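Long-range contacts in cycloalternan-forming enzyme (Listeria monocytogenes serovar 1/2a, PDB 5F7U), which belongs to glycoside hydrolase family 31, combining a TIM-barrel domain with several beta-rich domains, among them a family 6 carbohydrate-binding module: residues 51-56 / 79-84; 93-98 / 105-110. The protein carries 1 engineered substitution. One frame throughout, in Å; residues are numbered along the deposited sequence.

Interaction 1. Residues 51-56 / 79-84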
ATOM      1  N   VAL A  51     -46.167  15.163 -22.376  1.00 22.17           N
ATOM      2  CA  VAL A  51     -45.404  15.070 -21.139  1.00 20.33           C
ATOM      3  C   VAL A  51     -45.275  16.474 -20.588  1.00 20.08           C
ATOM      4  O   VAL A  51     -44.952  17.424 -21.318  1.00 19.87           O
ATOM      5  CB  VAL A  51     -44.005  14.420 -21.348  1.00 19.34           C
ATOM      6  CG1 VAL A  51     -43.175  14.443 -20.064  1.00 18.47           C
ATOM      7  CG2 VAL A  51     -44.176  12.987 -21.817  1.00 19.86           C
ATOM      8  N   TRP A  52     -45.568  16.601 -19.298  1.00 19.64           N
ATOM      9  CA  TRP A  52     -45.560  17.901 -18.657  1.00 19.91           C
ATOM     10  C   TRP A  52     -45.177  17.787 -17.194  1.00 19.32           C
ATOM     11  O   TRP A  52     -45.097  16.682 -16.637  1.00 19.12           O
ATOM     12  CB  TRP A  52     -46.906  18.619 -18.836  1.00 21.03           C
ATOM     13  CG  TRP A  52     -48.030  18.051 -18.027  1.00 21.84           C
ATOM     14  CD1 TRP A  52     -48.478  18.511 -16.819  1.00 22.40           C
ATOM     15  CD2 TRP A  52     -48.844  16.921 -18.357  1.00 22.38           C
ATOM     16  NE1 TRP A  52     -49.538  17.740 -16.378  1.00 23.24           N
ATOM     17  CE2 TRP A  52     -49.786  16.763 -17.303  1.00 23.39           C
ATOM     18  CE3 TRP A  52     -48.891  16.036 -19.445  1.00 22.57           C
ATOM     19  CZ2 TRP A  52     -50.760  15.746 -17.306  1.00 24.32           C
ATOM     20  CZ3 TRP A  52     -49.857  15.012 -19.442  1.00 23.46           C
ATOM     21  CH2 TRP A  52     -50.778  14.883 -18.375  1.00 24.45           C
ATOM     22  N   VAL A  53     -44.912  18.937 -16.583  1.00 19.17           N
ATOM     23  CA  VAL A  53     -44.469  18.979 -15.199  1.00 18.54           C
ATOM     24  C   VAL A  53     -45.431  19.882 -14.433  1.00 19.72           C
ATOM     25  O   VAL A  53     -45.689  21.011 -14.852  1.00 20.06           O
ATOM     26  CB  VAL A  53     -43.030  19.508 -15.074  1.00 17.94           C
ATOM     27  CG1 VAL A  53     -42.577  19.498 -13.612  1.00 17.84           C
ATOM     28  CG2 VAL A  53     -42.087  18.675 -15.940  1.00 17.14           C
ATOM     29  N   GLU A  54     -45.956  19.348 -13.332  1.00 19.98           N
ATOM     30  CA  GLU A  54     -46.759  20.103 -12.391  1.00 21.23           C
ATOM     31  C   GLU A  54     -45.902  20.404 -11.174  1.00 20.47           C
ATOM     32  O   GLU A  54     -45.217  19.528 -10.656  1.00 19.65           O
ATOM     33  CB  GLU A  54     -47.995  19.305 -12.019  1.00 22.81           C
ATOM     34  CG  GLU A  54     -48.907  19.110 -13.211  1.00 24.42           C
ATOM     35  CD  GLU A  54     -50.161  18.313 -12.905  1.00 26.59           C
ATOM     36  OE1 GLU A  54     -50.409  17.988 -11.720  1.00 27.93           O
ATOM     37  OE2 GLU A  54     -50.908  18.026 -13.865  1.00 27.35           O
ATOM     38  N   TRP A  55     -45.914  21.655 -10.722  1.00 20.99           N
ATOM     39  CA  TRP A  55     -44.885  22.060  -9.756  1.00 20.49           C
ATOM     40  C   TRP A  55     -45.227  23.300  -8.966  1.00 21.49           C
ATOM     41  O   TRP A  55     -46.111  24.072  -9.358  1.00 22.18           O
ATOM     42  CB  TRP A  55     -43.522  22.218 -10.460  1.00 19.72           C
ATOM     43  CG  TRP A  55     -43.407  23.327 -11.475  1.00 20.00           C
ATOM     44  CD1 TRP A  55     -44.135  23.485 -12.630  1.00 20.53           C
ATOM     45  CD2 TRP A  55     -42.480  24.406 -11.440  1.00 20.19           C
ATOM     46  NE1 TRP A  55     -43.730  24.610 -13.299  1.00 20.90           N
ATOM     47  CE2 TRP A  55     -42.700  25.186 -12.608  1.00 20.68           C
ATOM     48  CE3 TRP A  55     -41.466  24.784 -10.546  1.00 19.78           C
ATOM     49  CZ2 TRP A  55     -41.960  26.345 -12.892  1.00 21.23           C
ATOM     50  CZ3 TRP A  55     -40.726  25.941 -10.824  1.00 20.33           C
ATOM     51  CH2 TRP A  55     -40.974  26.702 -11.995  1.00 20.84           C
ATOM     52  N   THR A  56     -44.542  23.444  -7.836  1.00 21.35           N
ATOM     53  CA  THR A  56     -44.673  24.613  -6.966  1.00 22.78           C
ATOM     54  C   THR A  56     -43.294  25.201  -6.715  1.00 22.25           C
ATOM     55  O   THR A  56     -42.283  24.484  -6.739  1.00 20.87           O
ATOM     56  CB  THR A  56     -45.335  24.280  -5.607  1.00 23.92           C
ATOM     57  OG1 THR A  56     -44.561  23.286  -4.930  1.00 23.46           O
ATOM     58  CG2 THR A  56     -46.764  23.773  -5.784  1.00 25.27           C
ATOM     59  N   TRP A  79     -37.735  12.828 -23.151  1.00 15.17           N
ATOM     60  CA  TRP A  79     -38.226  14.201 -23.176  1.00 15.91           C
ATOM     61  C   TRP A  79     -37.415  15.068 -22.211  1.00 15.64           C
ATOM     62  O   TRP A  79     -36.908  14.560 -21.201  1.00 14.98           O
ATOM     63  CB  TRP A  79     -39.688  14.235 -22.695  1.00 15.94           C
ATOM     64  CG  TRP A  79     -40.638  13.262 -23.345  1.00 16.54           C
ATOM     65  CD1 TRP A  79     -40.783  11.935 -23.063  1.00 16.23           C
ATOM     66  CD2 TRP A  79     -41.624  13.569 -24.347  1.00 17.74           C
ATOM     67  NE1 TRP A  79     -41.778  11.385 -23.844  1.00 17.27           N
ATOM     68  CE2 TRP A  79     -42.311  12.364 -24.639  1.00 18.01           C
ATOM     69  CE3 TRP A  79     -41.990  14.748 -25.028  1.00 18.73           C
ATOM     70  CZ2 TRP A  79     -43.337  12.290 -25.597  1.00 19.53           C
ATOM     71  CZ3 TRP A  79     -43.013  14.678 -25.992  1.00 20.28           C
ATOM     72  CH2 TRP A  79     -43.686  13.452 -26.252  1.00 20.65           C
ATOM     73  N   LYS A  80     -37.296  16.362 -22.529  1.00 16.47           N
ATOM     74  CA  LYS A  80     -36.651  17.334 -21.646  1.00 16.75           C
ATOM     75  C   LYS A  80     -37.624  18.420 -21.245  1.00 17.43           C
ATOM     76  O   LYS A  80     -38.239  19.064 -22.111  1.00 18.33           O
ATOM     77  CB  LYS A  80     -35.422  17.980 -22.308  1.00 17.57           C
ATOM     78  CG  LYS A  80     -34.215  17.075 -22.361  1.00 17.52           C
ATOM     79  CD  LYS A  80     -33.009  17.825 -22.921  1.00 18.30           C
ATOM     80  CE  LYS A  80     -31.770  16.929 -22.945  1.00 18.69           C
ATOM     81  NZ  LYS A  80     -31.189  16.667 -21.596  1.00 17.88           N
ATOM     82  N   ALA A  81     -37.757  18.613 -19.935  1.00 17.13           N
ATOM     83  CA  ALA A  81     -38.554  19.708 -19.376  1.00 18.02           C
ATOM     84  C   ALA A  81     -37.609  20.708 -18.732  1.00 18.60           C
ATOM     85  O   ALA A  81     -36.776  20.322 -17.900  1.00 17.81           O
ATOM     86  CB  ALA A  81     -39.542  19.174 -18.355  1.00 17.86           C
ATOM     87  N   ASP A  82     -37.738  21.979 -19.123  1.00 19.78           N
ATOM     88  CA  ASP A  82     -36.841  23.037 -18.637  1.00 20.81           C
ATOM     89  C   ASP A  82     -37.555  23.872 -17.584  1.00 21.13           C
ATOM     90  O   ASP A  82     -38.513  24.568 -17.894  1.00 21.85           O
ATOM     91  CB  ASP A  82     -36.380  23.923 -19.811  1.00 22.34           C
ATOM     92  CG  ASP A  82     -35.321  24.944 -19.413  1.00 23.67           C
ATOM     93  OD1 ASP A  82     -34.882  24.971 -18.243  1.00 23.37           O
ATOM     94  OD2 ASP A  82     -34.913  25.727 -20.296  1.00 25.28           O
ATOM     95  N   LEU A  83     -37.097  23.788 -16.330  1.00 20.77           N
ATOM     96  CA  LEU A  83     -37.709  24.532 -15.234  1.00 21.16           C
ATOM     97  C   LEU A  83     -37.168  25.956 -15.092  1.00 22.04           C
ATOM     98  O   LEU A  83     -37.718  26.767 -14.335  1.00 22.81           O
ATOM     99  CB  LEU A  83     -37.533  23.782 -13.902  1.00 20.88           C
ATOM    100  CG  LEU A  83     -38.218  22.423 -13.736  1.00 20.68           C
ATOM    101  CD1 LEU A  83     -37.896  21.868 -12.353  1.00 20.28           C
ATOM    102  CD2 LEU A  83     -39.727  22.515 -13.922  1.00 21.17           C
ATOM    103  N   GLY A  84     -36.100  26.256 -15.825  1.00 21.99           N
ATOM    104  CA  GLY A  84     -35.404  27.525 -15.690  1.00 22.69           C
ATOM    105  C   GLY A  84     -34.439  27.536 -14.516  1.00 22.16           C
ATOM    106  O   GLY A  84     -34.082  26.474 -13.965  1.00 21.09           O
TER
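Glu54 OE2 takes one nearly straight hydrogen bond, from Trp52 NE1 at 2.9 Å with an angle of 176° at the hydrogen. The acceptor lies in the indole plane, at the ring edge, whereas the donor approaches from above the carboxylate plane. OE1, the other oxygen of the group, forms a salt bridge with Lys97, so the carboxylate is held at both oxygens. This polar pair sits on the face of strand 51-56 turned from strand 79-84; Val51, Val53 and Trp55 point the other way, into the contact. There the interaction is apolar. Val51 CG2, beside its own backbone N, lies over the Trp79 indole, 3.5 Å from the centroid of the five-membered ring and 3.4 Å from Trp79 CE2: a CH-pi contact, with Trp79 NE1 bonded to Thr42 OG1. Val53 divides its branches, CG2 meeting Ala81 CB at 3.5 Å and CG1 reaching Leu83 CD2 at 4.2 Å. That same Leu83 methyl stands over the Trp55 six-membered ring, 4.2 Å from its centroid, in a tip-to-tip approach. A crowded first torsion (chi1 66°) brings the Trp55 ring there, and its NE1 bonds to Glu63 O. Beyond Leu83, Gly84 N donates to Asp82 OD1, closing an Asx turn. No hydrogen bond joins the two strands. Their axes stay 8.0 Å apart and cross at -31°, the geometry of facing sheets in an aligned beta-sandwich, consistent with the immunoglobulin-like fold of the E-set clan, to which this N-terminal region is assigned.

Interaction 2. Residues 93-98 / 105-110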
ATOM      1  N   THR A  93     -40.887  21.869  -5.735  1.00 19.22           N
ATOM      2  CA  THR A  93     -41.482  20.526  -5.685  1.00 19.17           C
ATOM      3  C   THR A  93     -42.217  20.245  -6.994  1.00 18.88           C
ATOM      4  O   THR A  93     -43.010  21.074  -7.435  1.00 19.24           O
ATOM      5  CB  THR A  93     -42.416  20.375  -4.471  1.00 20.76           C
ATOM      6  OG1 THR A  93     -41.648  20.551  -3.265  1.00 21.28           O
ATOM      7  CG2 THR A  93     -43.094  18.995  -4.445  1.00 20.88           C
ATOM      8  N   TYR A  94     -41.958  19.088  -7.604  1.00 17.69           N
ATOM      9  CA  TYR A  94     -42.546  18.789  -8.922  1.00 17.39           C
ATOM     10  C   TYR A  94     -42.941  17.331  -9.073  1.00 17.31           C
ATOM     11  O   TYR A  94     -42.400  16.454  -8.399  1.00 16.78           O
ATOM     12  CB  TYR A  94     -41.593  19.211 -10.066  1.00 16.37           C
ATOM     13  CG  TYR A  94     -40.308  18.396 -10.159  1.00 15.76           C
ATOM     14  CD1 TYR A  94     -40.252  17.233 -10.946  1.00 15.40           C
ATOM     15  CD2 TYR A  94     -39.154  18.782  -9.461  1.00 15.54           C
ATOM     16  CE1 TYR A  94     -39.081  16.468 -11.022  1.00 14.82           C
ATOM     17  CE2 TYR A  94     -37.983  18.017  -9.531  1.00 15.03           C
ATOM     18  CZ  TYR A  94     -37.959  16.867 -10.314  1.00 14.67           C
ATOM     19  OH  TYR A  94     -36.790  16.117 -10.404  1.00 14.40           O
ATOM     20  N   THR A  95     -43.867  17.094 -10.000  1.00 17.90           N
ATOM     21  CA  THR A  95     -44.324  15.768 -10.381  1.00 18.11           C
ATOM     22  C   THR A  95     -44.273  15.752 -11.905  1.00 17.85           C
ATOM     23  O   THR A  95     -44.748  16.682 -12.562  1.00 18.65           O
ATOM     24  CB  THR A  95     -45.762  15.526  -9.867  1.00 19.67           C
ATOM     25  OG1 THR A  95     -45.775  15.601  -8.436  1.00 20.73           O
ATOM     26  CG2 THR A  95     -46.320  14.156 -10.294  1.00 20.04           C
ATOM     27  N   THR A  96     -43.657  14.720 -12.468  1.00 17.42           N
ATOM     28  CA  THR A  96     -43.590  14.584 -13.927  1.00 17.04           C
ATOM     29  C   THR A  96     -44.744  13.705 -14.369  1.00 17.91           C
ATOM     30  O   THR A  96     -45.098  12.760 -13.665  1.00 18.10           O
ATOM     31  CB  THR A  96     -42.224  14.031 -14.389  1.00 16.33           C
ATOM     32  OG1 THR A  96     -41.969  12.790 -13.724  1.00 15.96           O
ATOM     33  CG2 THR A  96     -41.130  15.034 -14.039  1.00 15.64           C
ATOM     34  N   LYS A  97     -45.346  14.033 -15.512  1.00 18.34           N
ATOM     35  CA  LYS A  97     -46.566  13.354 -15.976  1.00 19.41           C
ATOM     36  C   LYS A  97     -46.545  13.059 -17.463  1.00 19.44           C
ATOM     37  O   LYS A  97     -46.018  13.847 -18.245  1.00 18.81           O
ATOM     38  CB  LYS A  97     -47.829  14.177 -15.667  1.00 20.88           C
ATOM     39  CG  LYS A  97     -48.065  14.380 -14.184  1.00 21.81           C
ATOM     40  CD  LYS A  97     -49.487  14.823 -13.915  1.00 23.81           C
ATOM     41  CE  LYS A  97     -49.774  14.738 -12.433  1.00 25.04           C
ATOM     42  NZ  LYS A  97     -51.194  15.132 -12.194  1.00 26.78           N
ATOM     43  N   GLY A  98     -47.106  11.914 -17.835  1.00 20.03           N
ATOM     44  CA  GLY A  98     -47.322  11.591 -19.249  1.00 21.47           C
ATOM     45  C   GLY A  98     -48.696  11.001 -19.474  1.00 23.80           C
ATOM     46  O   GLY A  98     -49.201  10.271 -18.629  1.00 23.92           O
ATOM     47  N   ALA A 105     -53.142   9.437 -16.902  1.00 36.17           N
ATOM     48  CA  ALA A 105     -51.795   9.992 -16.733  1.00 32.62           C
ATOM     49  C   ALA A 105     -50.942   9.076 -15.869  1.00 30.50           C
ATOM     50  O   ALA A 105     -51.404   8.574 -14.846  1.00 30.84           O
ATOM     51  CB  ALA A 105     -51.832  11.407 -16.165  1.00 33.04           C
ATOM     52  N   TYR A 106     -49.708   8.838 -16.299  1.00 27.84           N
ATOM     53  CA  TYR A 106     -48.724   8.151 -15.468  1.00 26.36           C
ATOM     54  C   TYR A 106     -47.804   9.225 -14.932  1.00 24.89           C
ATOM     55  O   TYR A 106     -47.500  10.184 -15.648  1.00 24.43           O
ATOM     56  CB  TYR A 106     -47.928   7.146 -16.299  1.00 26.10           C
ATOM     57  CG  TYR A 106     -48.794   6.079 -16.902  1.00 27.56           C
ATOM     58  CD1 TYR A 106     -49.118   4.934 -16.173  1.00 28.65           C
ATOM     59  CD2 TYR A 106     -49.308   6.215 -18.194  1.00 28.62           C
ATOM     60  CE1 TYR A 106     -49.937   3.953 -16.707  1.00 30.56           C
ATOM     61  CE2 TYR A 106     -50.134   5.227 -18.742  1.00 30.61           C
ATOM     62  CZ  TYR A 106     -50.432   4.099 -17.989  1.00 31.06           C
ATOM     63  OH  TYR A 106     -51.238   3.108 -18.510  1.00 33.46           O
ATOM     64  N   GLU A 107     -47.356   9.072 -13.690  1.00 23.87           N
ATOM     65  CA  GLU A 107     -46.568  10.127 -13.041  1.00 23.07           C
ATOM     66  C   GLU A 107     -45.399   9.608 -12.209  1.00 21.32           C
ATOM     67  O   GLU A 107     -45.371   8.444 -11.807  1.00 21.27           O
ATOM     68  CB  GLU A 107     -47.462  11.043 -12.179  1.00 25.52           C
ATOM     69  CG  GLU A 107     -48.223  10.338 -11.076  1.00 28.17           C
ATOM     70  CD  GLU A 107     -48.948  11.321 -10.164  1.00 30.51           C
ATOM     71  OE1 GLU A 107     -48.544  11.448  -8.982  1.00 31.84           O
ATOM     72  OE2 GLU A 107     -49.892  11.989 -10.640  1.00 31.50           O
ATOM     73  N   SER A 108     -44.431  10.489 -11.992  1.00 19.52           N
ATOM     74  CA  SER A 108     -43.348  10.251 -11.045  1.00 18.51           C
ATOM     75  C   SER A 108     -43.260  11.429 -10.094  1.00 18.62           C
ATOM     76  O   SER A 108     -43.415  12.582 -10.496  1.00 18.00           O
ATOM     77  CB  SER A 108     -42.015  10.073 -11.758  1.00 17.17           C
ATOM     78  OG  SER A 108     -42.053   8.952 -12.640  1.00 16.82           O
ATOM     79  N   GLY A 109     -43.002  11.122  -8.831  1.00 19.02           N
ATOM     80  CA  GLY A 109     -42.851  12.155  -7.806  1.00 19.31           C
ATOM     81  C   GLY A 109     -43.917  12.086  -6.733  1.00 20.43           C
ATOM     82  O   GLY A 109     -44.631  11.080  -6.662  1.00 21.28           O
ATOM     83  N   PRO A 110     -44.065  13.142  -5.921  1.00 20.83           N
ATOM     84  CA  PRO A 110     -43.334  14.412  -6.063  1.00 19.89           C
ATOM     85  C   PRO A 110     -41.861  14.341  -5.651  1.00 19.27           C
ATOM     86  O   PRO A 110     -41.488  13.473  -4.872  1.00 19.23           O
ATOM     87  CB  PRO A 110     -44.077  15.347  -5.098  1.00 21.16           C
ATOM     88  CG  PRO A 110     -44.645  14.432  -4.069  1.00 22.35           C
ATOM     89  CD  PRO A 110     -45.051  13.198  -4.818  1.00 22.16           C
TER
HETATM   90  O   HOH W   1     -47.497  13.986  -7.109  1.00 27.78           O
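Segments 93-98 and 105-110 belong to an antiparallel beta hairpin. Evidence comes from two hydrogen-bonded pairs, Thr96 with Ser108 and Gly98 with Tyr106, each bonded in both directions; Gly98 N to Tyr106 O, for example, spans 2.8 Å. Between them Lys97 and Glu107 make a non-hydrogen-bonded pair with side chains alongside each other. Glu107 CB rests 3.3 Å from Thr96 O. CG takes the crowded position between backbone N and carbonyl carbon (chi1 59°), and the extended chain brings CD next to the Thr95 methyl. At the tip the oxygens part: Glu107 OE1 lies 3.7 Å from Thr95 CG2 and accepts a weak bond from a water that also binds Thr95 OG1 at 2.7 Å. Glu107 OE2 approaches Lys97 CE at 3.3 Å and makes a long salt bridge to Lys97 NZ, 3.7 Å away, whose stronger partner is Glu54. On the opposite face Thr96 OG1 and Ser108 OG each bond to the Glu7 carboxylate. Past Ser108 the register slips by one residue at Gly109 (phi 116°) and the cis peptide before Pro110: the Tyr94 backbone bonds to Phe111, and Pro110 CA comes 3.2 Å from Tyr94 O in a CA-H...O contact.

Interactions 1 and 2 meet through neighbouring strands of one sheet, 49-57 and 91-100, with centres 9 Å apart. Probable backbone hydrogen bonds join them, Thr56 N to Thr93 O and Thr95 N to Glu54 O, both at 2.9 Å. Interaction 1 thus packs one sheet against strand 79-84, while interaction 2 extends that sheet laterally by one strand. Lys97 ties them chemically, placed between Glu54 and Glu107. The Trp79 side chain is about 11 Å, and that of Ser108 about 8 Å, from a bound alpha-D-glucopyranose, probably in the nearby N-terminal glycan pocket. That pocket is built from Tyr8, Trp43, Asn75 and Asn76, none of them in the four segments.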